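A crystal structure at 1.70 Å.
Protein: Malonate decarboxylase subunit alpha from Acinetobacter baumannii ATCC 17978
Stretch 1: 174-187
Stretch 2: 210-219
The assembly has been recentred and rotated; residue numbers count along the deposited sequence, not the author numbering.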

# COMPACT_ATOMS: atom_id res chain seq x y z
N THR A 174 0.80 -10.74 19.58
CA THR A 174 1.10 -11.53 18.39
C THR A 174 2.59 -11.62 18.07
O THR A 174 3.00 -12.54 17.35
CB THR A 174 0.35 -10.97 17.17
OG1 THR A 174 0.61 -9.57 17.02
CG2 THR A 174 -1.15 -11.15 17.32
N GLY A 175 3.40 -10.67 18.56
CA GLY A 175 4.85 -10.81 18.57
C GLY A 175 5.49 -10.94 17.20
O GLY A 175 5.09 -10.28 16.23
N PRO A 176 6.51 -11.80 17.10
CA PRO A 176 7.18 -12.00 15.80
C PRO A 176 6.23 -12.44 14.70
O PRO A 176 6.50 -12.17 13.53
CB PRO A 176 8.23 -13.08 16.09
CG PRO A 176 8.48 -12.95 17.59
CD PRO A 176 7.16 -12.55 18.20
N SER A 177 5.11 -13.08 15.04
CA SER A 177 4.19 -13.56 14.02
C SER A 177 2.96 -12.68 13.88
O SER A 177 1.87 -13.17 13.56
CB SER A 177 3.79 -15.01 14.32
OG SER A 177 4.92 -15.83 14.18
N THR A 178 3.11 -11.37 14.13
CA THR A 178 2.04 -10.42 13.90
C THR A 178 1.49 -10.52 12.48
O THR A 178 0.27 -10.62 12.27
CB THR A 178 2.54 -9.01 14.22
OG1 THR A 178 2.82 -8.90 15.63
CG2 THR A 178 1.50 -7.97 13.84
N GLU A 179 2.38 -10.53 11.48
CA GLU A 179 2.00 -10.78 10.08
C GLU A 179 0.81 -9.93 9.63
O GLU A 179 0.87 -8.69 9.70
CB GLU A 179 1.69 -12.27 9.86
CG GLU A 179 2.97 -13.17 9.88
CD GLU A 179 2.68 -14.63 9.53
OE1 GLU A 179 2.31 -14.92 8.36
OE2 GLU A 179 2.83 -15.50 10.42
N ASP A 180 -0.25 -10.59 9.13
CA ASP A 180 -1.42 -9.91 8.57
C ASP A 180 -2.41 -9.45 9.63
O ASP A 180 -3.32 -8.69 9.30
CB ASP A 180 -2.24 -10.80 7.61
CG ASP A 180 -1.39 -11.69 6.69
OD1 ASP A 180 -0.35 -12.22 7.11
OD2 ASP A 180 -1.83 -11.93 5.55
N SER A 181 -2.28 -9.90 10.88
CA SER A 181 -3.42 -9.79 11.80
C SER A 181 -3.94 -8.37 11.97
O SER A 181 -5.17 -8.19 11.93
CB SER A 181 -3.03 -10.43 13.14
OG SER A 181 -2.80 -11.81 12.95
N PRO A 182 -3.11 -7.33 12.15
CA PRO A 182 -3.70 -5.99 12.34
C PRO A 182 -4.49 -5.51 11.13
O PRO A 182 -5.51 -4.84 11.29
CB PRO A 182 -2.47 -5.11 12.61
CG PRO A 182 -1.38 -6.05 13.01
CD PRO A 182 -1.64 -7.28 12.20
N ALA A 183 -4.05 -5.87 9.92
CA ALA A 183 -4.75 -5.43 8.72
C ALA A 183 -6.06 -6.17 8.54
O ALA A 183 -7.00 -5.62 7.95
CB ALA A 183 -3.87 -5.64 7.48
N LEU A 184 -6.14 -7.42 9.01
CA LEU A 184 -7.37 -8.20 8.87
C LEU A 184 -8.39 -7.85 9.94
O LEU A 184 -9.60 -7.89 9.69
CB LEU A 184 -7.05 -9.70 8.94
CG LEU A 184 -6.04 -10.27 7.95
CD1 LEU A 184 -5.75 -11.75 8.26
CD2 LEU A 184 -6.51 -10.08 6.51
N ILE A 185 -7.93 -7.55 11.16
CA ILE A 185 -8.85 -7.35 12.27
C ILE A 185 -9.49 -5.97 12.23
O ILE A 185 -10.70 -5.84 12.46
CB ILE A 185 -8.13 -7.60 13.61
CG1 ILE A 185 -7.80 -9.09 13.74
CG2 ILE A 185 -8.98 -7.11 14.78
CD1 ILE A 185 -6.91 -9.41 14.94
N GLU A 186 -8.70 -4.92 11.96
CA GLU A 186 -9.24 -3.56 12.05
C GLU A 186 -10.52 -3.37 11.24
O GLU A 186 -11.47 -2.78 11.78
CB GLU A 186 -8.18 -2.53 11.66
CG GLU A 186 -8.76 -1.12 11.60
CD GLU A 186 -7.71 -0.03 11.49
OE1 GLU A 186 -6.51 -0.32 11.74
OE2 GLU A 186 -8.11 1.12 11.17
N PRO A 187 -10.62 -3.81 9.98
CA PRO A 187 -11.88 -3.58 9.24
C PRO A 187 -13.12 -4.15 9.92
O PRO A 187 -14.18 -3.51 9.89
CB PRO A 187 -11.62 -4.28 7.89
CG PRO A 187 -10.13 -4.09 7.70
CD PRO A 187 -9.57 -4.35 9.10
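Stretch 2, residues 210-219: PRVDIPASWV

What fastens the second stretch to the loop at the start of the first? One carboxylate does most of the work. Asp213, its CA-to-CB bond pointing toward the first stretch in an m rotamer (chi1 -71°), accepts two backbone hydrogen bonds on a single oxygen: Thr174 N to Asp213 OD2 is 2.9 Å with an N-H...O angle of 144°, and Gly175 N to Asp213 OD2 is also 2.9 Å but almost perfectly straight at 179°. Successive amides can share this oxygen because the loop turns both N-H groups to the same side. The Thr174 side chain stays close as well, with its OG1 3.1 Å from Asp213 CB.

What holds that carboxylate in place? Its other oxygen is engaged within its own stretch, where Arg211 NE lies 2.9 Å from Asp213 OD1 in a hydrogen-bonded salt bridge. The arginine leaves its backbone sideways, yet its extended chain brings the guanidinium back to the loop, with Arg211 NH2 3.4 Å from Gly175 CA. The loop has its own bracing: Thr174 OG1 donates to Thr178 OG1 (2.7 Å), which in turn donates to Gly175 O (2.7 Å). Gly175 adopts a positive phi of 62°, and a CB there would clash with Pro176 CD.

How does the backbone of the second stretch run over the first? It advances in the same overall sense, as the nearest CA pairs show: Thr174 CA is 6.0 Å from Asp213 CA, Pro182 CA is 6.8 Å from Ile214 CA, and Glu186 CA is 6.9 Å from Trp218 CA. The first stretch passes through a type II' turn from Thr178 to Ser181 and continues into helix. The second is irregular until the short 3-10 segment 216-218. The nearest CA partners of the adjacent Asp213 and Ile214 are eight residues apart, with the loop and turn of the first stretch between them.

Where does the polar contact give way to packing? Ile214 points toward the helix, and its CD1 reaches Pro182 CG at 4.1 Å and Ile185 CD1 at 4.0 Å. Ile185 also serves the next contact: its CG2 lies at the edge of the Trp218 ring and 3.9 Å from Trp218 CB, so the isoleucine bridges Ile214 and Trp218. Farther along the indole, Trp218 CZ3 is 4.2 Å from Pro182 O and Trp218 CH2 is 3.7 Å from Glu186 OE1. Trp218 has the largest area covered by the opposing stretch, and the whole contact buries 475 Å² summed over both sides.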

# COMPACT_ATOMS: atom_id res chain seq x y z
N PRO A 210 3.84 -9.50 26.88
CA PRO A 210 5.07 -8.80 26.47
C PRO A 210 4.78 -7.42 25.90
O PRO A 210 5.45 -6.44 26.25
CB PRO A 210 5.66 -9.77 25.44
CG PRO A 210 5.19 -11.15 25.95
CD PRO A 210 3.77 -10.88 26.38
N ARG A 211 3.75 -7.33 25.06
CA ARG A 211 3.19 -6.05 24.62
C ARG A 211 1.79 -6.33 24.10
O ARG A 211 1.41 -7.49 23.88
CB ARG A 211 4.06 -5.41 23.54
CG ARG A 211 4.16 -6.26 22.28
CD ARG A 211 5.03 -5.58 21.21
NE ARG A 211 4.98 -6.32 19.95
CZ ARG A 211 6.00 -6.99 19.43
NH1 ARG A 211 7.18 -7.01 20.05
NH2 ARG A 211 5.83 -7.62 18.27
N VAL A 212 1.04 -5.26 23.86
CA VAL A 212 -0.27 -5.35 23.22
C VAL A 212 -0.09 -5.04 21.75
O VAL A 212 0.29 -3.92 21.38
CB VAL A 212 -1.29 -4.38 23.86
CG1 VAL A 212 -2.62 -4.50 23.14
CG2 VAL A 212 -1.47 -4.68 25.36
N ASP A 213 -0.35 -6.03 20.90
CA ASP A 213 -0.33 -5.85 19.45
C ASP A 213 -1.71 -5.58 18.88
O ASP A 213 -1.83 -4.87 17.88
CB ASP A 213 0.26 -7.08 18.78
CG ASP A 213 1.75 -7.21 19.01
OD1 ASP A 213 2.48 -6.30 18.58
OD2 ASP A 213 2.19 -8.22 19.59
N ILE A 214 -2.75 -6.17 19.48
CA ILE A 214 -4.13 -5.94 19.09
C ILE A 214 -4.86 -5.51 20.35
O ILE A 214 -4.95 -6.29 21.30
CB ILE A 214 -4.80 -7.20 18.51
CG1 ILE A 214 -4.01 -7.78 17.33
CG2 ILE A 214 -6.25 -6.89 18.11
CD1 ILE A 214 -3.98 -6.90 16.11
N PRO A 215 -5.39 -4.28 20.42
CA PRO A 215 -6.10 -3.85 21.63
C PRO A 215 -7.39 -4.61 21.88
O PRO A 215 -8.08 -5.05 20.96
CB PRO A 215 -6.41 -2.36 21.36
CG PRO A 215 -5.64 -1.99 20.13
CD PRO A 215 -5.39 -3.26 19.36
N ALA A 216 -7.72 -4.72 23.17
CA ALA A 216 -8.92 -5.42 23.62
C ALA A 216 -10.18 -4.91 22.91
O ALA A 216 -11.10 -5.69 22.64
CB ALA A 216 -9.06 -5.25 25.14
N SER A 217 -10.26 -3.61 22.64
CA SER A 217 -11.51 -3.13 22.05
C SER A 217 -11.69 -3.59 20.60
O SER A 217 -12.80 -3.47 20.07
CB SER A 217 -11.58 -1.62 22.15
OG SER A 217 -10.56 -1.01 21.38
N TRP A 218 -10.65 -4.14 19.96
CA TRP A 218 -10.82 -4.71 18.62
C TRP A 218 -11.30 -6.16 18.64
O TRP A 218 -11.66 -6.69 17.58
CB TRP A 218 -9.50 -4.67 17.83
CG TRP A 218 -8.93 -3.31 17.62
CD1 TRP A 218 -9.28 -2.15 18.27
CD2 TRP A 218 -7.90 -2.95 16.69
NE1 TRP A 218 -8.51 -1.10 17.81
CE2 TRP A 218 -7.66 -1.57 16.83
CE3 TRP A 218 -7.15 -3.67 15.75
CZ2 TRP A 218 -6.70 -0.89 16.08
CZ3 TRP A 218 -6.21 -2.99 15.00
CH2 TRP A 218 -6.00 -1.62 15.17
N VAL A 219 -11.31 -6.81 19.80
CA VAL A 219 -11.49 -8.25 19.91
C VAL A 219 -12.82 -8.53 20.61
O VAL A 219 -13.11 -7.93 21.65
CB VAL A 219 -10.31 -8.88 20.68
CG1 VAL A 219 -10.55 -10.38 20.91
CG2 VAL A 219 -8.98 -8.64 19.95